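Long-range contacts in glycoside hydrolase family protein (PDB 6Q2F), which catalyses the hydrolysis of alpha-L-rhamnosides, probably releasing terminal alpha-L-rhamnose from rhamnose-containing glycosides: residues A[715-720]-A[932-937]; A[928-933]-A[960-965]. All coordinates share one frame; numbering follows the deposited sequence.

Contact 1 (A[715-720]-A[932-937]); sequences VDYIAR and HPETGK
The turn of the beta hairpin formed by strands 926-932 and 937-946 packs against helix 712-726. Arg720 and Tyr717 carry the contact. The Arg720 chain runs extended from CG to NE, and its NH1 donates to Pro933 O at 3.2 Å. The bond is nearly straight (164° at the hydrogen). The oxygen lies close to the guanidinium plane, but NH1 sits above the plane of the carbonyl. One face of the guanidinium lies over the turn backbone, with NE 3.3 Å from Gly936 CA. A CB on Gly936 would clash there, and its positive phi (77°) also suits glycine. Arg720 NE and NH2 donate to Phe46 O and Lys47 O. An alanine in place of Arg720 would probably weaken the turn's hold on the helix and on Phe46 and Lys47, since these bonds and the cover over Gly936 would go. Tyr717 lies alongside Pro933, with CE2 3.6 Å from Pro933 CG. Glu934 N lies at the ring edge, 3.8 Å from Tyr717 CD2. The Tyr717 hydroxyl bonds to Asp665 and Lys661, and Glu934 OE2 to His1072. The arrangement is that of a four-residue hairpin loop, ending in a glycine of left-handed helical conformation, docked on a helix.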
loop_
_atom_site.group_PDB
_atom_site.type_symbol
_atom_site.label_atom_id
_atom_site.label_comp_id
_atom_site.label_asym_id
_atom_site.label_seq_id
_atom_site.Cartn_x
_atom_site.Cartn_y
_atom_site.Cartn_z
ATOM N N VAL A 715 -21.899 6.092 -8.383
ATOM C CA VAL A 715 -20.778 7.010 -8.571
ATOM C C VAL A 715 -21.079 8.354 -7.909
ATOM O O VAL A 715 -20.187 8.991 -7.335
ATOM C CB VAL A 715 -20.454 7.149 -10.070
ATOM C CG1 VAL A 715 -19.307 8.132 -10.296
ATOM C CG2 VAL A 715 -20.099 5.768 -10.669
ATOM N N ASP A 716 -22.347 8.795 -7.956
ATOM C CA ASP A 716 -22.723 10.037 -7.282
ATOM C C ASP A 716 -22.505 9.926 -5.778
ATOM O O ASP A 716 -22.116 10.891 -5.117
ATOM C CB ASP A 716 -24.190 10.371 -7.558
ATOM C CG ASP A 716 -24.417 11.025 -8.913
ATOM O OD1 ASP A 716 -23.485 11.609 -9.488
ATOM O OD2 ASP A 716 -25.573 10.992 -9.372
ATOM N N TYR A 717 -22.787 8.756 -5.214
ATOM C CA TYR A 717 -22.541 8.538 -3.795
ATOM C C TYR A 717 -21.066 8.703 -3.478
ATOM O O TYR A 717 -20.699 9.351 -2.484
ATOM C CB TYR A 717 -23.036 7.143 -3.416
ATOM C CG TYR A 717 -22.634 6.680 -2.040
ATOM C CD1 TYR A 717 -21.411 6.035 -1.821
ATOM C CD2 TYR A 717 -23.476 6.885 -0.957
ATOM C CE1 TYR A 717 -21.062 5.596 -0.553
ATOM C CE2 TYR A 717 -23.136 6.450 0.300
ATOM C CZ TYR A 717 -21.933 5.817 0.497
ATOM O OH TYR A 717 -21.631 5.384 1.754
ATOM N N ILE A 718 -20.206 8.144 -4.331
ATOM C CA ILE A 718 -18.767 8.292 -4.142
ATOM C C ILE A 718 -18.340 9.735 -4.362
ATOM O O ILE A 718 -17.529 10.278 -3.598
ATOM C CB ILE A 718 -18.023 7.337 -5.081
ATOM C CG1 ILE A 718 -18.369 5.877 -4.728
ATOM C CG2 ILE A 718 -16.502 7.617 -5.035
ATOM C CD1 ILE A 718 -17.933 4.847 -5.812
ATOM N N ALA A 719 -18.884 10.385 -5.395
ATOM C CA ALA A 719 -18.514 11.770 -5.675
ATOM C C ALA A 719 -18.987 12.712 -4.572
ATOM O O ALA A 719 -18.289 13.672 -4.232
ATOM C CB ALA A 719 -19.095 12.209 -7.018
ATOM N N ARG A 720 -20.182 12.478 -4.018
ATOM C CA ARG A 720 -20.669 13.360 -2.962
ATOM C C ARG A 720 -19.868 13.177 -1.689
ATOM O O ARG A 720 -19.569 14.145 -0.984
ATOM C CB ARG A 720 -22.153 13.115 -2.676
ATOM C CG ARG A 720 -23.036 13.527 -3.803
ATOM C CD ARG A 720 -24.499 13.514 -3.408
ATOM N NE ARG A 720 -25.321 13.999 -4.502
ATOM C CZ ARG A 720 -26.163 13.230 -5.173
ATOM N NH1 ARG A 720 -26.293 11.954 -4.839
ATOM N NH2 ARG A 720 -26.875 13.730 -6.168
ATOM N N HIS A 932 -26.823 13.435 3.272
ATOM C CA HIS A 932 -26.865 12.060 2.798
ATOM C C HIS A 932 -26.224 11.972 1.425
ATOM O O HIS A 932 -26.735 12.585 0.478
ATOM C CB HIS A 932 -28.306 11.553 2.735
ATOM C CG HIS A 932 -29.005 11.541 4.051
ATOM N ND1 HIS A 932 -28.827 10.537 4.979
ATOM C CD2 HIS A 932 -29.921 12.391 4.578
ATOM C CE1 HIS A 932 -29.598 10.781 6.027
ATOM N NE2 HIS A 932 -30.269 11.898 5.810
ATOM N N PRO A 933 -25.121 11.241 1.254
ATOM C CA PRO A 933 -24.512 11.160 -0.088
ATOM C C PRO A 933 -25.329 10.351 -1.083
ATOM O O PRO A 933 -25.103 10.502 -2.294
ATOM C CB PRO A 933 -23.138 10.520 0.178
ATOM C CG PRO A 933 -23.275 9.829 1.511
ATOM C CD PRO A 933 -24.242 10.695 2.306
ATOM N N GLU A 934 -26.250 9.489 -0.625
ATOM C CA GLU A 934 -27.122 8.773 -1.556
ATOM C C GLU A 934 -27.913 9.743 -2.411
ATOM O O GLU A 934 -28.143 9.492 -3.596
ATOM C CB GLU A 934 -28.100 7.853 -0.818
ATOM C CG GLU A 934 -27.513 6.578 -0.217
ATOM C CD GLU A 934 -26.866 6.812 1.139
ATOM O OE1 GLU A 934 -26.645 7.988 1.487
ATOM O OE2 GLU A 934 -26.573 5.827 1.844
ATOM N N THR A 935 -28.353 10.850 -1.823
ATOM C CA THR A 935 -29.335 11.723 -2.445
ATOM C C THR A 935 -28.838 13.130 -2.680
ATOM O O THR A 935 -29.427 13.838 -3.503
ATOM C CB THR A 935 -30.594 11.812 -1.574
ATOM O OG1 THR A 935 -30.239 12.334 -0.292
ATOM C CG2 THR A 935 -31.250 10.428 -1.398
ATOM N N GLY A 936 -27.802 13.569 -1.971
ATOM C CA GLY A 936 -27.380 14.947 -2.082
ATOM C C GLY A 936 -28.262 15.910 -1.337
ATOM O O GLY A 936 -28.217 17.112 -1.613
ATOM N N LYS A 937 -29.063 15.413 -0.396
ATOM C CA LYS A 937 -29.982 16.221 0.386
ATOM C C LYS A 937 -29.527 16.282 1.838
ATOM O O LYS A 937 -28.818 15.396 2.329
ATOM C CB LYS A 937 -31.411 15.661 0.311
ATOM C CG LYS A 937 -32.085 15.829 -1.042
ATOM C CD LYS A 937 -33.155 14.744 -1.288
ATOM C CE LYS A 937 -33.951 14.402 -0.022
ATOM N NZ LYS A 937 -34.629 13.049 -0.089
#

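Contact 2 (A[928-933]-A[960-965]); sequences PELWHP and EAVFVV
Val965 presses its CG2 methyl onto the indole of Trp931, diagonally across two antiparallel strands. The methyl sits 3.4 Å from the centroid of the Trp931 five-membered ring, 11° off the ring normal, a CH-pi contact. Val965 CG1 is anti to the backbone N (chi1 175°), which leaves CG2 to cover the ring while CB meets Trp931 NE1 at 3.5 Å. On the same face of the sheet, Phe963 pairs with Trp931, and its ring edge receives Pro933, whose CD is 4.0 Å from Phe963 CD1. Leu930 and Val964 stand side by side on the other face, with Leu930 CD2 3.8 Å from Val964 CG2. Val962 CG2 faces the hollow between Leu930 CB and the ring of His932. Water 1 bridges His932 ND1 and Ala961 O, lying at the edge of the imidazole. The far nitrogen, NE2, bonds to Glu939. Four backbone bonds fix the register, two each in the pairs Glu929 with Val965 and Trp931 with Phe963. The longest is Phe963 N to Trp931 O, at 3.3 Å. Leu930 bonds outward to strand 937-946, and Val962 and Val964 to strand 902-908. The chemistry implies two inner strands held by backbone bonds and by apolar side chains on both faces.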
loop_
_atom_site.group_PDB
_atom_site.type_symbol
_atom_site.label_atom_id
_atom_site.label_comp_id
_atom_site.label_asym_id
_atom_site.label_seq_id
_atom_site.Cartn_x
_atom_site.Cartn_y
_atom_site.Cartn_z
ATOM N N PRO A 928 -26.531 21.315 13.816
ATOM C CA PRO A 928 -26.098 20.226 12.940
ATOM C C PRO A 928 -27.193 19.859 11.964
ATOM O O PRO A 928 -28.374 20.065 12.228
ATOM C CB PRO A 928 -25.805 19.080 13.916
ATOM C CG PRO A 928 -26.625 19.397 15.131
ATOM C CD PRO A 928 -26.720 20.885 15.208
ATOM N N GLU A 929 -26.776 19.336 10.814
ATOM C CA GLU A 929 -27.679 18.724 9.852
ATOM C C GLU A 929 -27.038 17.447 9.339
ATOM O O GLU A 929 -25.809 17.357 9.230
ATOM C CB GLU A 929 -27.973 19.649 8.669
ATOM C CG GLU A 929 -28.889 20.820 8.989
ATOM C CD GLU A 929 -29.217 21.648 7.752
ATOM O OE1 GLU A 929 -28.356 21.734 6.844
ATOM O OE2 GLU A 929 -30.341 22.194 7.684
ATOM N N LEU A 930 -27.875 16.451 9.043
ATOM C CA LEU A 930 -27.386 15.266 8.345
ATOM C C LEU A 930 -27.377 15.512 6.845
ATOM O O LEU A 930 -28.380 15.956 6.278
ATOM C CB LEU A 930 -28.247 14.041 8.641
ATOM C CG LEU A 930 -28.425 13.634 10.092
ATOM C CD1 LEU A 930 -29.302 12.388 10.179
ATOM C CD2 LEU A 930 -27.080 13.423 10.743
ATOM N N TRP A 931 -26.249 15.208 6.200
ATOM C CA TRP A 931 -26.141 15.237 4.746
ATOM C C TRP A 931 -25.983 13.817 4.232
ATOM O O TRP A 931 -25.125 13.074 4.708
ATOM C CB TRP A 931 -24.962 16.092 4.281
ATOM C CG TRP A 931 -25.113 17.549 4.536
ATOM C CD1 TRP A 931 -25.784 18.138 5.567
ATOM C CD2 TRP A 931 -24.576 18.621 3.743
ATOM N NE1 TRP A 931 -25.704 19.510 5.464
ATOM C CE2 TRP A 931 -24.964 19.831 4.357
ATOM C CE3 TRP A 931 -23.820 18.673 2.563
ATOM C CZ2 TRP A 931 -24.620 21.075 3.843
ATOM C CZ3 TRP A 931 -23.470 19.913 2.050
ATOM C CH2 TRP A 931 -23.869 21.101 2.692
ATOM N N HIS A 932 -26.823 13.435 3.272
ATOM C CA HIS A 932 -26.865 12.060 2.798
ATOM C C HIS A 932 -26.224 11.972 1.425
ATOM O O HIS A 932 -26.735 12.585 0.478
ATOM C CB HIS A 932 -28.306 11.553 2.735
ATOM C CG HIS A 932 -29.005 11.541 4.051
ATOM N ND1 HIS A 932 -28.827 10.537 4.979
ATOM C CD2 HIS A 932 -29.921 12.391 4.578
ATOM C CE1 HIS A 932 -29.598 10.781 6.027
ATOM N NE2 HIS A 932 -30.269 11.898 5.810
ATOM N N PRO A 933 -25.121 11.241 1.254
ATOM C CA PRO A 933 -24.512 11.160 -0.088
ATOM C C PRO A 933 -25.329 10.351 -1.083
ATOM O O PRO A 933 -25.103 10.502 -2.294
ATOM C CB PRO A 933 -23.138 10.520 0.178
ATOM C CG PRO A 933 -23.275 9.829 1.511
ATOM C CD PRO A 933 -24.242 10.695 2.306
ATOM N N GLU A 960 -24.471 2.102 7.661
ATOM C CA GLU A 960 -24.771 3.452 7.218
ATOM C C GLU A 960 -23.557 4.358 7.403
ATOM O O GLU A 960 -22.828 4.271 8.398
ATOM C CB GLU A 960 -25.962 4.053 7.961
ATOM C CG GLU A 960 -26.336 5.430 7.393
ATOM C CD GLU A 960 -27.585 6.015 8.018
ATOM O OE1 GLU A 960 -28.239 5.296 8.795
ATOM O OE2 GLU A 960 -27.896 7.191 7.736
ATOM N N ALA A 961 -23.347 5.217 6.419
ATOM C CA ALA A 961 -22.385 6.294 6.459
ATOM C C ALA A 961 -23.149 7.597 6.318
ATOM O O ALA A 961 -24.060 7.692 5.499
ATOM C CB ALA A 961 -21.356 6.152 5.326
ATOM N N VAL A 962 -22.774 8.611 7.094
ATOM C CA VAL A 962 -23.524 9.856 7.057
ATOM C C VAL A 962 -22.619 11.001 7.463
ATOM O O VAL A 962 -21.656 10.825 8.211
ATOM C CB VAL A 962 -24.779 9.780 7.959
ATOM C CG1 VAL A 962 -24.394 9.887 9.437
ATOM C CG2 VAL A 962 -25.801 10.843 7.558
ATOM N N PHE A 963 -22.938 12.183 6.961
ATOM C CA PHE A 963 -22.226 13.385 7.336
ATOM C C PHE A 963 -23.073 14.165 8.330
ATOM O O PHE A 963 -24.267 14.393 8.095
ATOM C CB PHE A 963 -21.906 14.207 6.088
ATOM C CG PHE A 963 -20.908 13.543 5.169
ATOM C CD1 PHE A 963 -21.322 12.628 4.207
ATOM C CD2 PHE A 963 -19.557 13.830 5.280
ATOM C CE1 PHE A 963 -20.399 12.008 3.363
ATOM C CE2 PHE A 963 -18.618 13.225 4.439
ATOM C CZ PHE A 963 -19.036 12.318 3.479
ATOM N N VAL A 964 -22.476 14.513 9.461
ATOM C CA VAL A 964 -23.093 15.416 10.428
ATOM C C VAL A 964 -22.389 16.751 10.239
ATOM O O VAL A 964 -21.192 16.890 10.514
ATOM C CB VAL A 964 -22.999 14.888 11.865
ATOM C CG1 VAL A 964 -23.864 15.741 12.825
ATOM C CG2 VAL A 964 -23.481 13.444 11.919
ATOM N N VAL A 965 -23.116 17.721 9.709
ATOM C CA VAL A 965 -22.551 18.966 9.211
ATOM C C VAL A 965 -22.919 20.089 10.172
ATOM O O VAL A 965 -24.097 20.264 10.508
ATOM C CB VAL A 965 -23.066 19.249 7.789
ATOM C CG1 VAL A 965 -22.586 20.597 7.312
ATOM C CG2 VAL A 965 -22.592 18.141 6.865
HETATM O O HOH W 1 -26.691 8.751 4.528
#

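How the contacts relate
The two contacts share His932 and Pro933, and their centres are about 10 Å apart. Along the chain, 715-720 comes first, then 928-933, which runs into 932-937, and last 960-965. Contact 2 lies within an antiparallel sheet, where strand 926-932 pairs with strand 961-967. Contact 1 lies at the end of that pair, where the chain turns beside helix 712-726. This helix follows the last parallel strand, 674-677, of the (beta/alpha)8 barrel. The helix also touches the second strand directly: Tyr717 OH is 3.7 Å from Ala961 CB. Together the contacts join the sheet's own strand pairing to its seat on the helix that follows the last barrel strand.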